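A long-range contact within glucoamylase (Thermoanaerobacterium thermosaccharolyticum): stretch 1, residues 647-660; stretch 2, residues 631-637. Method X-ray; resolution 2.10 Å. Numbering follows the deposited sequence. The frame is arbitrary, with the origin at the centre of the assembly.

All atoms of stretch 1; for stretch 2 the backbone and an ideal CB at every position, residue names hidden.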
ATOM      1  N   ASP A 647      -4.342 -10.162   7.501  1.00 19.64           N
ATOM      2  CA  ASP A 647      -4.804  -8.787   7.604  1.00 21.69           C
ATOM      3  C   ASP A 647      -3.632  -7.816   7.463  1.00 19.32           C
ATOM      4  O   ASP A 647      -3.690  -6.673   7.916  1.00 17.97           O
ATOM      5  CB  ASP A 647      -5.523  -8.531   8.927  1.00 26.93           C
ATOM      6  CG  ASP A 647      -6.539  -7.405   8.812  1.00 33.83           C
ATOM      7  OD1 ASP A 647      -7.630  -7.656   8.246  1.00 36.66           O
ATOM      8  OD2 ASP A 647      -6.242  -6.266   9.250  1.00 36.09           O
ATOM      9  N   SER A 648      -2.570  -8.292   6.828  1.00 16.58           N
ATOM     10  CA  SER A 648      -1.382  -7.486   6.610  1.00 16.37           C
ATOM     11  C   SER A 648      -1.697  -6.397   5.592  1.00 16.93           C
ATOM     12  O   SER A 648      -2.781  -6.376   4.998  1.00 15.20           O
ATOM     13  CB  SER A 648      -0.248  -8.370   6.092  1.00 14.17           C
ATOM     14  OG  SER A 648      -0.651  -9.038   4.909  1.00 17.42           O
ATOM     15  N   ALA A 649      -0.748  -5.492   5.395  1.00 16.56           N
ATOM     16  CA  ALA A 649      -0.926  -4.406   4.450  1.00 19.02           C
ATOM     17  C   ALA A 649      -1.280  -4.921   3.052  1.00 20.77           C
ATOM     18  O   ALA A 649      -0.821  -5.982   2.624  1.00 19.97           O
ATOM     19  CB  ALA A 649       0.353  -3.562   4.385  1.00 19.39           C
ATOM     20  N   SER A 650      -2.123  -4.160   2.364  1.00 22.70           N
ATOM     21  CA  SER A 650      -2.525  -4.464   0.993  1.00 28.83           C
ATOM     22  C   SER A 650      -3.251  -3.232   0.457  1.00 30.44           C
ATOM     23  O   SER A 650      -4.046  -2.609   1.154  1.00 36.80           O
ATOM     24  CB  SER A 650      -3.452  -5.672   0.935  1.00 25.69           C
ATOM     25  OG  SER A 650      -4.784  -5.282   1.192  1.00 33.48           O
ATOM     26  N   PRO A 651      -2.953  -2.843  -0.787  1.00 15.31           N
ATOM     27  CA  PRO A 651      -1.957  -3.488  -1.654  1.00 15.31           C
ATOM     28  C   PRO A 651      -0.523  -3.175  -1.231  1.00 15.31           C
ATOM     29  O   PRO A 651      -0.229  -2.042  -0.842  1.00 23.12           O
ATOM     30  CB  PRO A 651      -2.286  -2.915  -3.039  1.00 15.31           C
ATOM     31  CG  PRO A 651      -2.859  -1.558  -2.725  1.00 15.31           C
ATOM     32  CD  PRO A 651      -3.745  -1.849  -1.529  1.00 15.31           C
ATOM     33  N   LEU A 652       0.365  -4.169  -1.284  1.00 20.10           N
ATOM     34  CA  LEU A 652       1.772  -3.925  -0.955  1.00 18.61           C
ATOM     35  C   LEU A 652       2.382  -3.530  -2.292  1.00 17.01           C
ATOM     36  O   LEU A 652       2.605  -4.375  -3.162  1.00 18.58           O
ATOM     37  CB  LEU A 652       2.466  -5.183  -0.406  1.00 18.24           C
ATOM     38  CG  LEU A 652       3.921  -4.972   0.039  1.00 20.61           C
ATOM     39  CD1 LEU A 652       3.959  -4.017   1.227  1.00 21.50           C
ATOM     40  CD2 LEU A 652       4.563  -6.289   0.426  1.00 21.50           C
ATOM     41  N   ASN A 653       2.631  -2.237  -2.456  1.00 16.23           N
ATOM     42  CA  ASN A 653       3.162  -1.711  -3.705  1.00 15.33           C
ATOM     43  C   ASN A 653       4.421  -2.393  -4.218  1.00 15.29           C
ATOM     44  O   ASN A 653       4.562  -2.617  -5.419  1.00 15.96           O
ATOM     45  CB  ASN A 653       3.367  -0.199  -3.576  1.00 16.39           C
ATOM     46  CG  ASN A 653       2.048   0.545  -3.398  1.00 18.47           C
ATOM     47  OD1 ASN A 653       0.990   0.056  -3.813  1.00 18.63           O
ATOM     48  ND2 ASN A 653       2.101   1.726  -2.798  1.00 17.09           N
ATOM     49  N   TRP A 654       5.328  -2.735  -3.313  1.00 14.20           N
ATOM     50  CA  TRP A 654       6.557  -3.416  -3.686  1.00 14.39           C
ATOM     51  C   TRP A 654       6.241  -4.783  -4.315  1.00 15.61           C
ATOM     52  O   TRP A 654       6.895  -5.200  -5.285  1.00 16.32           O
ATOM     53  CB  TRP A 654       7.435  -3.562  -2.437  1.00 13.36           C
ATOM     54  CG  TRP A 654       8.766  -4.216  -2.636  1.00 12.77           C
ATOM     55  CD1 TRP A 654       9.319  -4.645  -3.811  1.00 12.54           C
ATOM     56  CD2 TRP A 654       9.697  -4.557  -1.606  1.00 12.75           C
ATOM     57  NE1 TRP A 654      10.539  -5.238  -3.572  1.00 13.25           N
ATOM     58  CE2 TRP A 654      10.794  -5.197  -2.226  1.00 12.88           C
ATOM     59  CE3 TRP A 654       9.711  -4.384  -0.214  1.00 11.27           C
ATOM     60  CZ2 TRP A 654      11.892  -5.666  -1.499  1.00 14.02           C
ATOM     61  CZ3 TRP A 654      10.798  -4.850   0.506  1.00 11.21           C
ATOM     62  CH2 TRP A 654      11.876  -5.484  -0.138  1.00 12.38           C
ATOM     63  N   ALA A 655       5.234  -5.471  -3.783  1.00 13.55           N
ATOM     64  CA  ALA A 655       4.857  -6.777  -4.314  1.00 14.35           C
ATOM     65  C   ALA A 655       4.259  -6.653  -5.722  1.00 15.18           C
ATOM     66  O   ALA A 655       4.492  -7.498  -6.585  1.00 14.62           O
ATOM     67  CB  ALA A 655       3.864  -7.453  -3.381  1.00 14.34           C
ATOM     68  N   HIS A 656       3.476  -5.607  -5.949  1.00 14.42           N
ATOM     69  CA  HIS A 656       2.891  -5.393  -7.266  1.00 15.61           C
ATOM     70  C   HIS A 656       3.989  -5.033  -8.255  1.00 15.41           C
ATOM     71  O   HIS A 656       3.944  -5.430  -9.420  1.00 15.81           O
ATOM     72  CB  HIS A 656       1.826  -4.298  -7.200  1.00 14.57           C
ATOM     73  CG  HIS A 656       0.492  -4.799  -6.738  1.00 16.96           C
ATOM     74  ND1 HIS A 656      -0.342  -5.539  -7.550  1.00 17.67           N
ATOM     75  CD2 HIS A 656      -0.112  -4.747  -5.528  1.00 16.46           C
ATOM     76  CE1 HIS A 656      -1.399  -5.926  -6.857  1.00 16.34           C
ATOM     77  NE2 HIS A 656      -1.284  -5.459  -5.627  1.00 16.38           N
ATOM     78  N   ALA A 657       4.984  -4.291  -7.778  1.00 15.38           N
ATOM     79  CA  ALA A 657       6.107  -3.898  -8.614  1.00 15.60           C
ATOM     80  C   ALA A 657       6.889  -5.159  -8.967  1.00 16.28           C
ATOM     81  O   ALA A 657       7.327  -5.339 -10.107  1.00 17.97           O
ATOM     82  CB  ALA A 657       6.998  -2.904  -7.866  1.00 14.12           C
ATOM     83  N   GLU A 658       7.049  -6.041  -7.985  1.00 16.77           N
ATOM     84  CA  GLU A 658       7.768  -7.287  -8.207  1.00 15.33           C
ATOM     85  C   GLU A 658       7.011  -8.134  -9.228  1.00 15.60           C
ATOM     86  O   GLU A 658       7.626  -8.745 -10.094  1.00 14.49           O
ATOM     87  CB  GLU A 658       7.918  -8.064  -6.896  1.00 16.01           C
ATOM     88  CG  GLU A 658       8.816  -9.301  -6.996  1.00 16.37           C
ATOM     89  CD  GLU A 658      10.284  -8.958  -7.216  1.00 14.89           C
ATOM     90  OE1 GLU A 658      10.637  -7.762  -7.163  1.00 13.67           O
ATOM     91  OE2 GLU A 658      11.084  -9.893  -7.436  1.00 15.79           O
ATOM     92  N   TYR A 659       5.680  -8.177  -9.129  1.00 15.88           N
ATOM     93  CA  TYR A 659       4.900  -8.962 -10.084  1.00 15.76           C
ATOM     94  C   TYR A 659       5.092  -8.431 -11.501  1.00 14.49           C
ATOM     95  O   TYR A 659       5.288  -9.202 -12.438  1.00 16.88           O
ATOM     96  CB  TYR A 659       3.399  -8.959  -9.752  1.00 15.74           C
ATOM     97  CG  TYR A 659       2.580  -9.592 -10.863  1.00 15.62           C
ATOM     98  CD1 TYR A 659       2.044  -8.814 -11.892  1.00 14.00           C
ATOM     99  CD2 TYR A 659       2.440 -10.977 -10.949  1.00 14.95           C
ATOM    100  CE1 TYR A 659       1.400  -9.398 -12.981  1.00 17.33           C
ATOM    101  CE2 TYR A 659       1.798 -11.572 -12.038  1.00 16.58           C
ATOM    102  CZ  TYR A 659       1.284 -10.775 -13.049  1.00 17.29           C
ATOM    103  OH  TYR A 659       0.672 -11.353 -14.135  1.00 20.34           O
ATOM    104  N   VAL A 660       5.025  -7.115 -11.654  1.00 15.72           N
ATOM    105  CA  VAL A 660       5.206  -6.494 -12.963  1.00 15.17           C
ATOM    106  C   VAL A 660       6.562  -6.872 -13.557  1.00 15.40           C
ATOM    107  O   VAL A 660       6.645  -7.320 -14.700  1.00 14.15           O
ATOM    108  CB  VAL A 660       5.103  -4.955 -12.858  1.00 15.40           C
ATOM    109  CG1 VAL A 660       5.516  -4.297 -14.173  1.00 16.86           C
ATOM    110  CG2 VAL A 660       3.685  -4.569 -12.514  1.00 14.89           C
ATOM    111  N   UNK A 631      -9.975  -8.421  -6.230  1.00 15.71           N
ATOM    112  CA  UNK A 631      -9.750  -7.109  -6.813  1.00 17.74           C
ATOM    113  C   UNK A 631      -8.402  -6.969  -7.504  1.00 18.08           C
ATOM    114  O   UNK A 631      -8.042  -5.880  -7.965  1.00 20.18           O
ATOM    115  CB  UNK A 631      -9.874  -6.040  -5.726  1.00 17.74           C
ATOM    116  N   UNK A 632      -7.658  -8.069  -7.581  1.00 17.79           N
ATOM    117  CA  UNK A 632      -6.351  -8.041  -8.214  1.00 17.10           C
ATOM    118  C   UNK A 632      -5.306  -7.410  -7.308  1.00 19.53           C
ATOM    119  O   UNK A 632      -4.235  -7.017  -7.761  1.00 20.75           O
ATOM    120  CB  UNK A 632      -6.422  -7.283  -9.541  1.00 17.10           C
ATOM    121  N   UNK A 633      -5.614  -7.320  -6.019  1.00 18.44           N
ATOM    122  CA  UNK A 633      -4.704  -6.721  -5.053  1.00 17.55           C
ATOM    123  C   UNK A 633      -3.900  -7.777  -4.308  1.00 17.90           C
ATOM    124  O   UNK A 633      -4.446  -8.768  -3.812  1.00 16.97           O
ATOM    125  CB  UNK A 633      -5.483  -5.859  -4.057  1.00 17.55           C
ATOM    126  N   UNK A 634      -2.587  -7.566  -4.272  1.00 16.86           N
ATOM    127  CA  UNK A 634      -1.668  -8.481  -3.609  1.00 16.14           C
ATOM    128  C   UNK A 634      -1.308  -7.923  -2.237  1.00 17.55           C
ATOM    129  O   UNK A 634      -0.893  -6.768  -2.102  1.00 17.21           O
ATOM    130  CB  UNK A 634      -0.411  -8.704  -4.453  1.00 16.14           C
ATOM    131  N   UNK A 635      -1.471  -8.755  -1.218  1.00 16.24           N
ATOM    132  CA  UNK A 635      -1.156  -8.345   0.140  1.00 15.25           C
ATOM    133  C   UNK A 635       0.310  -8.604   0.444  1.00 14.26           C
ATOM    134  O   UNK A 635       1.009  -9.274  -0.309  1.00 14.54           O
ATOM    135  CB  UNK A 635      -2.048  -9.077   1.145  1.00 15.25           C
ATOM    136  N   UNK A 636       0.765  -8.053   1.559  1.00 14.81           N
ATOM    137  CA  UNK A 636       2.130  -8.234   2.009  1.00 13.74           C
ATOM    138  C   UNK A 636       2.330  -9.692   2.430  1.00 14.55           C
ATOM    139  O   UNK A 636       3.376 -10.289   2.164  1.00 12.75           O
ATOM    140  CB  UNK A 636       2.455  -7.279   3.160  1.00 13.74           C
ATOM    141  N   UNK A 637       1.311 -10.264   3.070  1.00 14.05           N
ATOM    142  CA  UNK A 637       1.386 -11.638   3.559  1.00 14.37           C
ATOM    143  C   UNK A 637       0.130 -12.471   3.314  1.00 14.11           C
ATOM    144  O   UNK A 637      -0.974 -11.933   3.252  1.00 13.56           O
ATOM    145  CB  UNK A 637       1.684 -11.620   5.060  1.00 14.37           C
TER

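Position 631 lies out of reach of stretch 1, with nothing of it within 5.5 Å of the ideal CB, so this contact sets no preference. The deposited residue is Gly631.

At position 632 the backbone decides more than the neighbours do. Its phi of 77° and psi of 17° favour glycine, though asparagine or aspartate can sometimes adopt such angles, and the ideal CB again meets nothing. It is Gly632, whose carbonyl O lies 3.2 Å from His656 CE1, near the plane of the ring at its edge.

Position 633 has extended angles (-98°/130°) and a CB pointing sideways, 4.5 Å from both Pro651 CB and His656 NE2. The proline offers an apolar surface, so valine, isoleucine, leucine or methionine would all suit. Ile633 is deposited, chi1 m and chi2 t, and its CG2 packs 3.5 Å from Pro651 CB.

Position 634 is again extended. Leu652 N donates to the carbonyl O of 634 at 3.0 Å, nearly straight at 168°, and Pro651 CA adds a CA-H...O contact to the same oxygen at 3.5 Å. The backbone N of 634 lies 2.8 Å from His656 NE2. The ideal CB sits 3.6 Å from that NE2 and 4.6 Å from Ala655 CB, beside the first turns of the helix, where an aliphatic chain of medium size fits. Ile634, with the largest covered area of stretch 2, sets its CB over one face of the His656 ring, 3.9 Å from the centroid; its CG2 reaches Ala655 CB at 4.0 Å and its CD1 reaches Tyr659 CB at 4.2 Å.

At position 635 the ideal CB is crowded by Ala649 O at 3.6 Å and Ser650 CB at 3.7 Å, which favours something small: alanine, serine, perhaps cysteine. It is Ser635, chi1 p, whose OG donates to the carbonyl O of 637 at 2.6 Å, bracing its own loop.

Position 636 points toward stretch 1, and its N donates to Ala649 O at 2.8 Å. The ideal CB is 3.6 Å from Leu652 CD2, so a chain with an aliphatic stem is suitable; leucine, glutamine or glutamate could serve. Glu636 is deposited. Its CB lies 3.7 Å from Leu652 CD2, while OE2 accepts from a water at 2.7 Å that in turn accepts from Ala649 N at 2.8 Å.

Position 637 gives its backbone N to Ser648 OG at 3.0 Å; the CB points sideways, leaving many residues possible. Gln637 NE2 donates to Glu636 OE2 at 2.9 Å.

Stretch 2 (631-637) GGIISEQ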
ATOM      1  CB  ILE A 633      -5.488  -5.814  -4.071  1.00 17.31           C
ATOM      2  CG1 ILE A 633      -5.939  -4.552  -4.826  1.00 18.46           C
ATOM      3  CG2 ILE A 633      -4.644  -5.480  -2.834  1.00 17.81           C
ATOM      4  CD1 ILE A 633      -6.793  -3.598  -4.026  1.00 18.78           C
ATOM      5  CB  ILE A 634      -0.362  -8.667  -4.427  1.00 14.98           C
ATOM      6  CG1 ILE A 634      -0.696  -9.138  -5.851  1.00 13.73           C
ATOM      7  CG2 ILE A 634       0.550  -9.677  -3.735  1.00 12.79           C
ATOM      8  CD1 ILE A 634       0.521  -9.232  -6.774  1.00 15.87           C
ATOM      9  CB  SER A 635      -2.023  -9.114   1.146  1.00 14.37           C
ATOM     10  OG  SER A 635      -1.656 -10.484   1.185  1.00 11.81           O
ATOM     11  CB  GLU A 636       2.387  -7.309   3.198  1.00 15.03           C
ATOM     12  CG  GLU A 636       3.711  -7.522   3.907  1.00 12.19           C
ATOM     13  CD  GLU A 636       3.827  -6.655   5.141  1.00 14.67           C
ATOM     14  OE1 GLU A 636       4.235  -5.484   5.005  1.00 13.30           O
ATOM     15  OE2 GLU A 636       3.487  -7.146   6.240  1.00 13.16           O
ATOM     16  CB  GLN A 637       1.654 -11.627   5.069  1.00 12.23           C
ATOM     17  CG  GLN A 637       2.906 -10.883   5.489  1.00 11.30           C
ATOM     18  CD  GLN A 637       3.090 -10.873   6.992  1.00 11.72           C
ATOM     19  OE1 GLN A 637       2.982 -11.909   7.649  1.00 12.98           O
ATOM     20  NE2 GLN A 637       3.373  -9.702   7.544  1.00 12.91           N
TER
HETATM   21  O   HOH W   1       1.405  -5.685   7.187  1.00 15.66           O
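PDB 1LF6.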